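Local coordinates for adenosine monophosphate-protein transferase (Pyrobaculum aerophilum, PDB 2JB7), which binds AMP and adenosine in pockets shared between its subunits, although its precise biochemical role is not established, at residues G21-I26 with H82-Y87; T16-G21 with A111-P116; P41-G46 with R89-I94. One frame throughout, in Å; residues are numbered along the deposited sequence.

Contact 1: residues G21-I26 with H82-Y87; sequences GQAHFI and HVFVIY. With AMP (adenosine monophosphate), chain F.
One AMP pocket starts where strand 17-22 runs out beside the first residues of strand 83-89, with Gly21-Phe84 and Gln22-Val83 as the pairs at this end. Gly21 N reaches Phe84 O at 3.0 Å, and Phe84 N returns to Gly21 O at 2.9 Å. With Phe84 CG held between backbone N and carbonyl carbon (chi1 68°), the ring leans across the neighbouring strand, and Gly21 CA lies over its face, 3.8 Å from the centroid, in a CH-pi contact. Glycine suits this place because a beta carbon on that side would run into the ring.

Ala23 N extends the pairing to His82 O at 2.8 Å, while its small methyl group rests 3.9 Å from Phe84 CD1. His24 CA stands almost squarely over the His82 imidazole, 3.5 Å from its centroid, in a second CH-pi contact. A hydrogen bond from His82 ND1 to Asp136 of the second subunit fixes how that ring is turned, and its edge faces AMP C5'. The CB of Phe25 points away from residues 82-87, and the ring offers a face to the adenine, CE1 lying 3.4 Å from AMP C5. Here the base meets a flat apolar ring, whereas Ser53 and the second subunit supply hydrogen bonds to the nucleotide.

Contact 2: residues T16-G21 with A111-P116; sequences TNVIIG and AATANP. With AMP (adenosine monophosphate), chain D.
The Asn17 amide swings across toward Ala114, where ND2 comes within 3.3 Å of Ala114 CB. Its CG lies beside the backbone N (chi1 -75°), which carries the amide to the ribose of AMP; the 2.5 Å from Asn17 ND2 to AMP O2' is too short to be read with confidence and is best treated as doubtful. Putting alanine in place of Asn17 would remove the amide, which is likely to open a gap between Ala114 and the O2' side of the ribose. Ala114 N itself donates to AMP O3' at 2.8 Å, and its small methyl group fits between sugar and amide.

These residues lie at one end of the antiparallel pair formed by strands 17-22 and 108-113, the latter outermost in this chain's five-stranded sheet; Val18 N bonds to Thr113 O at 2.9 Å. Val18 and Thr113 lie side by side and point the same way, with Val18 CG1 4.1 Å from Thr113 CG2. The threonine's other branch, OG1, accepts from Asn115 N at 3.1 Å, an ST turn that bends the chain out of the strand, and it also bonds to Asp136. On the opposite face Ile19 CG1 meets Ala112 CB at 4.0 Å, beneath helix 93-101.

Contact 3: residues P41-G46 with R89-I94; sequences PGVKFG and RNAWPI. With AMP (adenosine monophosphate), chain D.
Lys44 and Arg89 form an antiparallel hydrogen-bonded pair where strand 83-89 ends beside the start of strand 44-50, two neighbours in the five-stranded antiparallel sheet. Lys44 N donates to Arg89 O at 3.0 Å and Arg89 N to Lys44 O at 2.8 Å, both nearly straight at 173°. Their side chains leave on the same face and touch near the backbone, Lys44 CB lying 4.0 Å from Arg89 CB; beyond that point the two positive ends lead away from the contact. The extended Arg89 chain carries its guanidinium to a salt bridge with Glu66 and a hydrogen bond with Gln14 O, so a long, many-armed residue suits this strand end. The side chains of both Lys44 and Arg89 touch Leu67 of helix 65-78.

Asn90 turns the chain out of the strand. Its backbone takes a left-handed conformation (phi 66°), which asparagine tolerates better than most residues. The side chain lies alongside that of Lys44, with ND2 3.4 Å from Lys44 CG. The same ND2 donates to Gly42 O at 3.3 Å, roughly in the plane of the amide, and so ties the new turn to the loop before strand 44-50. Its other end, OD1, bonds to a buffer molecule probably from the crystallisation liquor.

Past the turn, Ala91 points back toward the first segment, and its CB meets Val43 CG2 at 3.8 Å, a small apolar contact fitting the buried side of the corner. The chain then delivers Trp92 to the AMP pocket. The adenine lies over one face of the indole, with AMP N1 3.2 Å above the ring plane and near its centre. Two residues on, Ile94 CD1 reaches AMP C2 at 3.8 Å.

The three contacts follow four neighbouring strands of one five-stranded sheet, out to its edge strand 108-113: strand 44-50 pairs with 83-89, which pairs with 17-22, which pairs with 108-113. Contacts 1 and 2 share Gly21 and are stitched together by a probable hydrogen bond, Ile86 N to Ile19 O at 2.8 Å; Tyr87 O to Gly46 N, 3.0 Å, probably does the same for contacts 1 and 3. Contacts 2 and 3, with centres about 12 Å apart, converge on one AMP, where Asn17 OD1 sits 3.7 Å from Trp92 CE3. Contact 1 serves a different AMP, at the opposite end of strand 17-22, so each chain contributes to two nucleotide pockets, both completed by neighbouring subunits.

Contact 1: residues G21-I26 with H82-Y87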
loop_
_atom_site.group_PDB
_atom_site.type_symbol
_atom_site.label_atom_id
_atom_site.label_comp_id
_atom_site.label_asym_id
_atom_site.label_seq_id
_atom_site.Cartn_x
_atom_site.Cartn_y
_atom_site.Cartn_z
ATOM N N GLY A 21 4.833 17.205 7.971
ATOM C CA GLY A 21 5.263 15.892 8.429
ATOM C C GLY A 21 6.739 15.834 8.766
ATOM O O GLY A 21 7.397 16.858 8.878
ATOM N N GLN A 22 7.210 14.614 8.958
ATOM C CA GLN A 22 8.620 14.355 9.246
ATOM C C GLN A 22 9.089 13.220 8.353
ATOM O O GLN A 22 8.372 12.235 8.106
ATOM C CB GLN A 22 8.754 13.965 10.693
ATOM C CG GLN A 22 10.185 13.984 11.194
ATOM C CD GLN A 22 10.198 13.508 12.587
ATOM O OE1 GLN A 22 9.560 14.100 13.464
ATOM N NE2 GLN A 22 10.865 12.408 12.809
ATOM N N ALA A 23 10.311 13.392 7.848
ATOM C CA ALA A 23 10.918 12.436 6.949
ATOM C C ALA A 23 12.373 12.267 7.384
ATOM O O ALA A 23 12.672 12.363 8.609
ATOM C CB ALA A 23 10.803 12.963 5.520
ATOM N N HIS A 24 13.227 11.944 6.429
ATOM C CA HIS A 24 14.666 11.828 6.627
ATOM C C HIS A 24 15.302 11.722 5.252
ATOM O O HIS A 24 14.683 11.270 4.297
ATOM C CB HIS A 24 15.051 10.623 7.495
ATOM C CG HIS A 24 15.001 9.302 6.780
ATOM N ND1 HIS A 24 13.825 8.768 6.291
ATOM C CD2 HIS A 24 15.967 8.402 6.494
ATOM C CE1 HIS A 24 14.081 7.598 5.724
ATOM N NE2 HIS A 24 15.370 7.354 5.827
ATOM N N PHE A 25 16.560 12.132 5.165
ATOM C CA PHE A 25 17.368 11.983 3.967
ATOM C C PHE A 25 17.035 13.029 2.946
ATOM O O PHE A 25 15.850 13.359 2.701
ATOM C CB PHE A 25 17.204 10.575 3.343
ATOM C CG PHE A 25 18.170 10.272 2.210
ATOM C CD1 PHE A 25 19.514 10.654 2.278
ATOM C CD2 PHE A 25 17.731 9.563 1.093
ATOM C CE1 PHE A 25 20.384 10.377 1.222
ATOM C CE2 PHE A 25 18.611 9.263 0.070
ATOM C CZ PHE A 25 19.935 9.674 0.146
ATOM N N ILE A 26 18.076 13.568 2.311
ATOM C CA ILE A 26 17.864 14.669 1.360
ATOM C C ILE A 26 16.957 14.388 0.168
ATOM O O ILE A 26 16.336 15.293 -0.372
ATOM C CB ILE A 26 19.239 15.188 0.873
ATOM C CG1 ILE A 26 19.159 16.635 0.358
ATOM C CG2 ILE A 26 19.869 14.184 -0.058
ATOM C CD1 ILE A 26 20.541 17.355 0.305
ATOM N N HIS A 82 14.331 17.611 9.914
ATOM C CA HIS A 82 13.603 16.563 9.195
ATOM C C HIS A 82 12.114 16.793 9.047
ATOM O O HIS A 82 11.395 15.947 8.478
ATOM C CB HIS A 82 13.958 15.179 9.732
ATOM C CG HIS A 82 15.233 14.639 9.178
ATOM N ND1 HIS A 82 15.853 13.514 9.671
ATOM C CD2 HIS A 82 16.010 15.069 8.153
ATOM C CE1 HIS A 82 16.964 13.286 8.986
ATOM N NE2 HIS A 82 17.059 14.188 8.035
ATOM N N VAL A 83 11.645 17.927 9.521
ATOM C CA VAL A 83 10.292 18.349 9.203
ATOM C C VAL A 83 10.186 18.730 7.723
ATOM O O VAL A 83 11.105 19.320 7.127
ATOM C CB VAL A 83 9.864 19.492 10.165
ATOM C CG1 VAL A 83 8.584 20.207 9.657
ATOM C CG2 VAL A 83 9.704 18.894 11.593
ATOM N N PHE A 84 9.034 18.412 7.104
ATOM C CA PHE A 84 8.684 18.958 5.799
ATOM C C PHE A 84 7.329 19.662 5.815
ATOM O O PHE A 84 6.458 19.324 6.640
ATOM C CB PHE A 84 8.712 17.869 4.711
ATOM C CG PHE A 84 7.655 16.820 4.836
ATOM C CD1 PHE A 84 7.952 15.601 5.428
ATOM C CD2 PHE A 84 6.403 16.993 4.278
ATOM C CE1 PHE A 84 6.926 14.591 5.524
ATOM C CE2 PHE A 84 5.425 16.028 4.376
ATOM C CZ PHE A 84 5.701 14.833 4.959
ATOM N N VAL A 85 7.185 20.635 4.910
ATOM C CA VAL A 85 5.983 21.419 4.746
ATOM C C VAL A 85 5.602 21.484 3.294
ATOM O O VAL A 85 6.440 21.714 2.424
ATOM C CB VAL A 85 6.161 22.849 5.269
ATOM C CG1 VAL A 85 4.925 23.692 4.968
ATOM C CG2 VAL A 85 6.512 22.799 6.797
ATOM N N ILE A 86 4.332 21.229 3.047
ATOM C CA ILE A 86 3.736 21.284 1.712
ATOM C C ILE A 86 2.540 22.208 1.744
ATOM O O ILE A 86 1.678 22.062 2.585
ATOM C CB ILE A 86 3.273 19.893 1.221
ATOM C CG1 ILE A 86 4.461 18.946 1.107
ATOM C CG2 ILE A 86 2.520 20.014 -0.149
ATOM C CD1 ILE A 86 4.015 17.492 0.930
ATOM N N TYR A 87 2.539 23.201 0.858
ATOM C CA TYR A 87 1.363 23.973 0.561
ATOM C C TYR A 87 0.882 23.651 -0.837
ATOM O O TYR A 87 1.656 23.627 -1.795
ATOM C CB TYR A 87 1.647 25.492 0.650
ATOM C CG TYR A 87 1.679 26.092 2.049
ATOM C CD1 TYR A 87 0.554 26.703 2.603
ATOM C CD2 TYR A 87 2.814 26.038 2.819
ATOM C CE1 TYR A 87 0.612 27.273 3.865
ATOM C CE2 TYR A 87 2.875 26.618 4.071
ATOM C CZ TYR A 87 1.791 27.222 4.598
ATOM O OH TYR A 87 1.895 27.801 5.843
HETATM P P AMP F . 23.384 12.465 5.987
HETATM O O1P AMP F . 23.770 12.624 7.455
HETATM O O2P AMP F . 24.169 11.429 5.225
HETATM O O3P AMP F . 23.309 13.740 5.208
HETATM O "O5'" AMP F . 21.864 11.910 5.824
HETATM C "C5'" AMP F . 20.752 12.046 6.719
HETATM C "C4'" AMP F . 20.031 10.710 6.875
HETATM O "O4'" AMP F . 19.596 10.155 5.614
HETATM C "C3'" AMP F . 20.989 9.704 7.514
HETATM O "O3'" AMP F . 20.899 9.852 8.937
HETATM C "C2'" AMP F . 20.521 8.381 6.932
HETATM O "O2'" AMP F . 19.440 7.911 7.738
HETATM C "C1'" AMP F . 19.995 8.773 5.558
HETATM N N9 AMP F . 21.002 8.508 4.484
HETATM C C8 AMP F . 22.209 9.086 4.304
HETATM N N7 AMP F . 22.827 8.624 3.201
HETATM C C5 AMP F . 21.962 7.723 2.643
HETATM C C6 AMP F . 22.003 6.886 1.471
HETATM N N6 AMP F . 23.095 6.917 0.707
HETATM N N1 AMP F . 20.930 6.086 1.181
HETATM C C2 AMP F . 19.857 6.089 2.008
HETATM N N3 AMP F . 19.727 6.852 3.114
HETATM C C4 AMP F . 20.765 7.656 3.472
#

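Contact 2: residues T16-G21 with A111-P116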
loop_
_atom_site.group_PDB
_atom_site.type_symbol
_atom_site.label_atom_id
_atom_site.label_comp_id
_atom_site.label_asym_id
_atom_site.label_seq_id
_atom_site.Cartn_x
_atom_site.Cartn_y
_atom_site.Cartn_z
ATOM N N THR A 16 -5.692 27.471 -0.166
ATOM C CA THR A 16 -4.577 26.543 0.062
ATOM C C THR A 16 -4.935 25.517 1.138
ATOM O O THR A 16 -5.830 25.734 2.001
ATOM C CB THR A 16 -3.259 27.262 0.436
ATOM O OG1 THR A 16 -3.315 27.766 1.776
ATOM C CG2 THR A 16 -2.942 28.407 -0.543
ATOM N N ASN A 17 -4.176 24.414 1.099
ATOM C CA ASN A 17 -4.091 23.461 2.170
ATOM C C ASN A 17 -2.645 23.246 2.556
ATOM O O ASN A 17 -1.745 23.444 1.742
ATOM C CB ASN A 17 -4.737 22.136 1.819
ATOM C CG ASN A 17 -6.233 22.201 1.842
ATOM O OD1 ASN A 17 -6.871 22.674 0.879
ATOM N ND2 ASN A 17 -6.802 21.747 2.939
ATOM N N VAL A 18 -2.406 22.927 3.821
ATOM C CA VAL A 18 -1.050 22.635 4.258
ATOM C C VAL A 18 -0.950 21.169 4.703
ATOM O O VAL A 18 -1.907 20.633 5.241
ATOM C CB VAL A 18 -0.606 23.589 5.384
ATOM C CG1 VAL A 18 -1.276 23.228 6.736
ATOM C CG2 VAL A 18 0.930 23.616 5.496
ATOM N N ILE A 19 0.196 20.544 4.418
ATOM C CA ILE A 19 0.544 19.207 4.929
ATOM C C ILE A 19 1.908 19.368 5.616
ATOM O O ILE A 19 2.866 19.892 5.021
ATOM C CB ILE A 19 0.567 18.163 3.801
ATOM C CG1 ILE A 19 -0.819 18.075 3.139
ATOM C CG2 ILE A 19 1.011 16.748 4.332
ATOM C CD1 ILE A 19 -0.759 17.272 1.821
ATOM N N ILE A 20 1.996 18.941 6.871
ATOM C CA ILE A 20 3.246 19.027 7.648
ATOM C C ILE A 20 3.591 17.621 8.144
ATOM O O ILE A 20 2.736 16.924 8.680
ATOM C CB ILE A 20 3.113 19.981 8.834
ATOM C CG1 ILE A 20 2.549 21.324 8.373
ATOM C CG2 ILE A 20 4.465 20.165 9.514
ATOM C CD1 ILE A 20 2.228 22.319 9.516
ATOM N N GLY A 21 4.833 17.205 7.971
ATOM C CA GLY A 21 5.263 15.892 8.429
ATOM C C GLY A 21 6.739 15.834 8.766
ATOM O O GLY A 21 7.397 16.858 8.878
ATOM N N ALA A 111 -0.275 16.858 10.254
ATOM C CA ALA A 111 -1.476 17.594 9.938
ATOM C C ALA A 111 -1.665 17.612 8.430
ATOM O O ALA A 111 -0.676 17.698 7.673
ATOM C CB ALA A 111 -1.365 19.011 10.454
ATOM N N ALA A 112 -2.918 17.550 8.000
ATOM C CA ALA A 112 -3.290 17.898 6.637
ATOM C C ALA A 112 -4.595 18.706 6.758
ATOM O O ALA A 112 -5.604 18.155 7.180
ATOM C CB ALA A 112 -3.458 16.673 5.805
ATOM N N THR A 113 -4.561 20.003 6.431
ATOM C CA THR A 113 -5.658 20.862 6.848
ATOM C C THR A 113 -5.606 22.227 6.208
ATOM O O THR A 113 -4.541 22.663 5.735
ATOM C CB THR A 113 -5.639 21.049 8.382
ATOM O OG1 THR A 113 -6.913 21.541 8.845
ATOM C CG2 THR A 113 -4.555 21.997 8.805
ATOM N N ALA A 114 -6.762 22.909 6.188
ATOM C CA ALA A 114 -6.828 24.319 5.829
ATOM C C ALA A 114 -7.422 25.141 6.989
ATOM O O ALA A 114 -7.655 26.323 6.830
ATOM C CB ALA A 114 -7.658 24.515 4.549
ATOM N N ASN A 115 -7.602 24.515 8.153
ATOM C CA ASN A 115 -8.033 25.183 9.389
ATOM C C ASN A 115 -6.968 26.034 10.025
ATOM O O ASN A 115 -5.779 25.820 9.785
ATOM C CB ASN A 115 -8.432 24.155 10.444
ATOM C CG ASN A 115 -9.668 23.398 10.085
ATOM O OD1 ASN A 115 -10.548 23.900 9.390
ATOM N ND2 ASN A 115 -9.780 22.216 10.614
ATOM N N PRO A 116 -7.389 26.989 10.896
ATOM C CA PRO A 116 -6.455 27.630 11.795
ATOM C C PRO A 116 -5.618 26.534 12.431
ATOM O O PRO A 116 -6.170 25.528 12.861
ATOM C CB PRO A 116 -7.378 28.294 12.812
ATOM C CG PRO A 116 -8.565 28.582 12.088
ATOM C CD PRO A 116 -8.754 27.501 11.102
HETATM P P AMP D . -13.916 22.655 6.010
HETATM O O1P AMP D . -13.892 23.140 4.571
HETATM O O2P AMP D . -15.304 22.309 6.463
HETATM O O3P AMP D . -13.152 23.540 6.979
HETATM O "O5'" AMP D . -13.202 21.171 5.940
HETATM C "C5'" AMP D . -12.128 20.661 6.748
HETATM C "C4'" AMP D . -10.930 20.249 5.889
HETATM O "O4'" AMP D . -11.258 19.236 4.918
HETATM C "C3'" AMP D . -10.381 21.433 5.105
HETATM O "O3'" AMP D . -9.488 22.240 5.883
HETATM C "C2'" AMP D . -9.685 20.725 3.971
HETATM O "O2'" AMP D . -8.357 20.317 4.356
HETATM C "C1'" AMP D . -10.547 19.499 3.717
HETATM N N9 AMP D . -11.584 19.705 2.688
HETATM C C8 AMP D . -12.584 20.612 2.741
HETATM N N7 AMP D . -13.390 20.517 1.646
HETATM C C5 AMP D . -12.880 19.523 0.872
HETATM C C6 AMP D . -13.232 18.883 -0.398
HETATM N N6 AMP D . -14.297 19.286 -1.155
HETATM N N1 AMP D . -12.479 17.859 -0.839
HETATM C C2 AMP D . -11.419 17.411 -0.154
HETATM N N3 AMP D . -11.041 17.946 1.015
HETATM C C4 AMP D . -11.721 18.980 1.570
#

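Contact 3: residues P41-G46 with R89-I94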
loop_
_atom_site.group_PDB
_atom_site.type_symbol
_atom_site.label_atom_id
_atom_site.label_comp_id
_atom_site.label_asym_id
_atom_site.label_seq_id
_atom_site.Cartn_x
_atom_site.Cartn_y
_atom_site.Cartn_z
ATOM N N PRO A 41 -3.010 16.722 -12.266
ATOM C CA PRO A 41 -2.386 17.538 -13.350
ATOM C C PRO A 41 -2.257 19.032 -13.084
ATOM O O PRO A 41 -1.203 19.590 -13.355
ATOM C CB PRO A 41 -3.280 17.266 -14.562
ATOM C CG PRO A 41 -3.803 15.869 -14.325
ATOM C CD PRO A 41 -4.096 15.876 -12.797
ATOM N N GLY A 42 -3.255 19.654 -12.497
ATOM C CA GLY A 42 -3.149 21.142 -12.364
ATOM C C GLY A 42 -2.535 21.643 -11.070
ATOM O O GLY A 42 -2.618 22.840 -10.735
ATOM N N VAL A 43 -1.940 20.735 -10.304
ATOM C CA VAL A 43 -1.600 21.073 -8.940
ATOM C C VAL A 43 -0.562 22.160 -8.922
ATOM O O VAL A 43 0.380 22.147 -9.745
ATOM C CB VAL A 43 -1.095 19.848 -8.142
ATOM C CG1 VAL A 43 0.193 19.251 -8.769
ATOM C CG2 VAL A 43 -0.890 20.249 -6.698
ATOM N N LYS A 44 -0.731 23.083 -7.978
ATOM C CA LYS A 44 0.237 24.123 -7.686
ATOM C C LYS A 44 0.743 23.886 -6.286
ATOM O O LYS A 44 -0.028 23.606 -5.391
ATOM C CB LYS A 44 -0.406 25.518 -7.782
ATOM C CG LYS A 44 -0.777 25.911 -9.219
ATOM C CD LYS A 44 0.450 26.036 -10.094
ATOM C CE LYS A 44 0.140 26.483 -11.522
ATOM N NZ LYS A 44 1.408 26.920 -12.205
ATOM N N PHE A 45 2.050 23.948 -6.093
ATOM C CA PHE A 45 2.580 23.594 -4.772
ATOM C C PHE A 45 3.917 24.234 -4.458
ATOM O O PHE A 45 4.682 24.652 -5.345
ATOM C CB PHE A 45 2.694 22.077 -4.666
ATOM C CG PHE A 45 3.634 21.510 -5.664
ATOM C CD1 PHE A 45 3.183 21.220 -6.949
ATOM C CD2 PHE A 45 4.977 21.394 -5.367
ATOM C CE1 PHE A 45 4.054 20.769 -7.916
ATOM C CE2 PHE A 45 5.889 20.916 -6.319
ATOM C CZ PHE A 45 5.413 20.598 -7.616
ATOM N N GLY A 46 4.198 24.291 -3.172
ATOM C CA GLY A 46 5.543 24.539 -2.688
ATOM C C GLY A 46 5.848 23.464 -1.687
ATOM O O GLY A 46 4.991 23.125 -0.874
ATOM N N ARG A 89 -2.358 24.235 -3.890
ATOM C CA ARG A 89 -3.558 24.805 -4.486
ATOM C C ARG A 89 -3.987 23.879 -5.625
ATOM O O ARG A 89 -3.168 23.164 -6.201
ATOM C CB ARG A 89 -3.246 26.189 -5.075
ATOM C CG ARG A 89 -3.084 27.305 -4.102
ATOM C CD ARG A 89 -2.774 28.607 -4.831
ATOM N NE ARG A 89 -2.496 29.693 -3.906
ATOM C CZ ARG A 89 -3.420 30.385 -3.234
ATOM N NH1 ARG A 89 -4.726 30.099 -3.334
ATOM N NH2 ARG A 89 -3.038 31.372 -2.415
ATOM N N ASN A 90 -5.265 23.929 -6.003
ATOM C CA ASN A 90 -5.776 23.145 -7.149
ATOM C C ASN A 90 -5.740 21.640 -6.927
ATOM O O ASN A 90 -5.827 20.833 -7.858
ATOM C CB ASN A 90 -5.071 23.512 -8.480
ATOM C CG ASN A 90 -5.125 24.988 -8.758
ATOM O OD1 ASN A 90 -6.059 25.703 -8.343
ATOM N ND2 ASN A 90 -4.139 25.468 -9.495
ATOM N N ALA A 91 -5.654 21.267 -5.652
ATOM C CA ALA A 91 -5.731 19.899 -5.236
ATOM C C ALA A 91 -6.032 19.886 -3.758
ATOM O O ALA A 91 -5.692 20.822 -3.037
ATOM C CB ALA A 91 -4.374 19.151 -5.512
ATOM N N TRP A 92 -6.678 18.825 -3.310
ATOM C CA TRP A 92 -6.939 18.588 -1.900
ATOM C C TRP A 92 -5.950 17.615 -1.288
ATOM O O TRP A 92 -5.445 16.729 -1.986
ATOM C CB TRP A 92 -8.310 17.963 -1.735
ATOM C CG TRP A 92 -9.430 18.811 -2.237
ATOM C CD1 TRP A 92 -10.136 18.620 -3.409
ATOM C CD2 TRP A 92 -9.983 19.956 -1.602
ATOM N NE1 TRP A 92 -11.118 19.592 -3.513
ATOM C CE2 TRP A 92 -11.046 20.419 -2.424
ATOM C CE3 TRP A 92 -9.705 20.638 -0.422
ATOM C CZ2 TRP A 92 -11.820 21.512 -2.080
ATOM C CZ3 TRP A 92 -10.504 21.729 -0.064
ATOM C CH2 TRP A 92 -11.531 22.159 -0.921
ATOM N N PRO A 93 -5.714 17.715 0.041
ATOM C CA PRO A 93 -4.874 16.681 0.644
ATOM C C PRO A 93 -5.293 15.251 0.351
ATOM O O PRO A 93 -4.430 14.426 0.140
ATOM C CB PRO A 93 -4.927 17.008 2.150
ATOM C CG PRO A 93 -5.089 18.485 2.171
ATOM C CD PRO A 93 -6.030 18.779 1.010
ATOM N N ILE A 94 -6.586 14.944 0.261
ATOM C CA ILE A 94 -6.966 13.547 0.009
ATOM C C ILE A 94 -6.497 13.093 -1.391
ATOM O O ILE A 94 -6.418 11.890 -1.664
ATOM C CB ILE A 94 -8.502 13.285 0.125
ATOM C CG1 ILE A 94 -9.321 14.170 -0.826
ATOM C CG2 ILE A 94 -8.976 13.411 1.608
ATOM C CD1 ILE A 94 -10.818 13.737 -0.868
HETATM P P AMP D . -13.916 22.655 6.010
HETATM O O1P AMP D . -13.892 23.140 4.571
HETATM O O2P AMP D . -15.304 22.309 6.463
HETATM O O3P AMP D . -13.152 23.540 6.979
HETATM O "O5'" AMP D . -13.202 21.171 5.940
HETATM C "C5'" AMP D . -12.128 20.661 6.748
HETATM C "C4'" AMP D . -10.930 20.249 5.889
HETATM O "O4'" AMP D . -11.258 19.236 4.918
HETATM C "C3'" AMP D . -10.381 21.433 5.105
HETATM O "O3'" AMP D . -9.488 22.240 5.883
HETATM C "C2'" AMP D . -9.685 20.725 3.971
HETATM O "O2'" AMP D . -8.357 20.317 4.356
HETATM C "C1'" AMP D . -10.547 19.499 3.717
HETATM N N9 AMP D . -11.584 19.705 2.688
HETATM C C8 AMP D . -12.584 20.612 2.741
HETATM N N7 AMP D . -13.390 20.517 1.646
HETATM C C5 AMP D . -12.880 19.523 0.872
HETATM C C6 AMP D . -13.232 18.883 -0.398
HETATM N N6 AMP D . -14.297 19.286 -1.155
HETATM N N1 AMP D . -12.479 17.859 -0.839
HETATM C C2 AMP D . -11.419 17.411 -0.154
HETATM N N3 AMP D . -11.041 17.946 1.015
HETATM C C4 AMP D . -11.721 18.980 1.570
#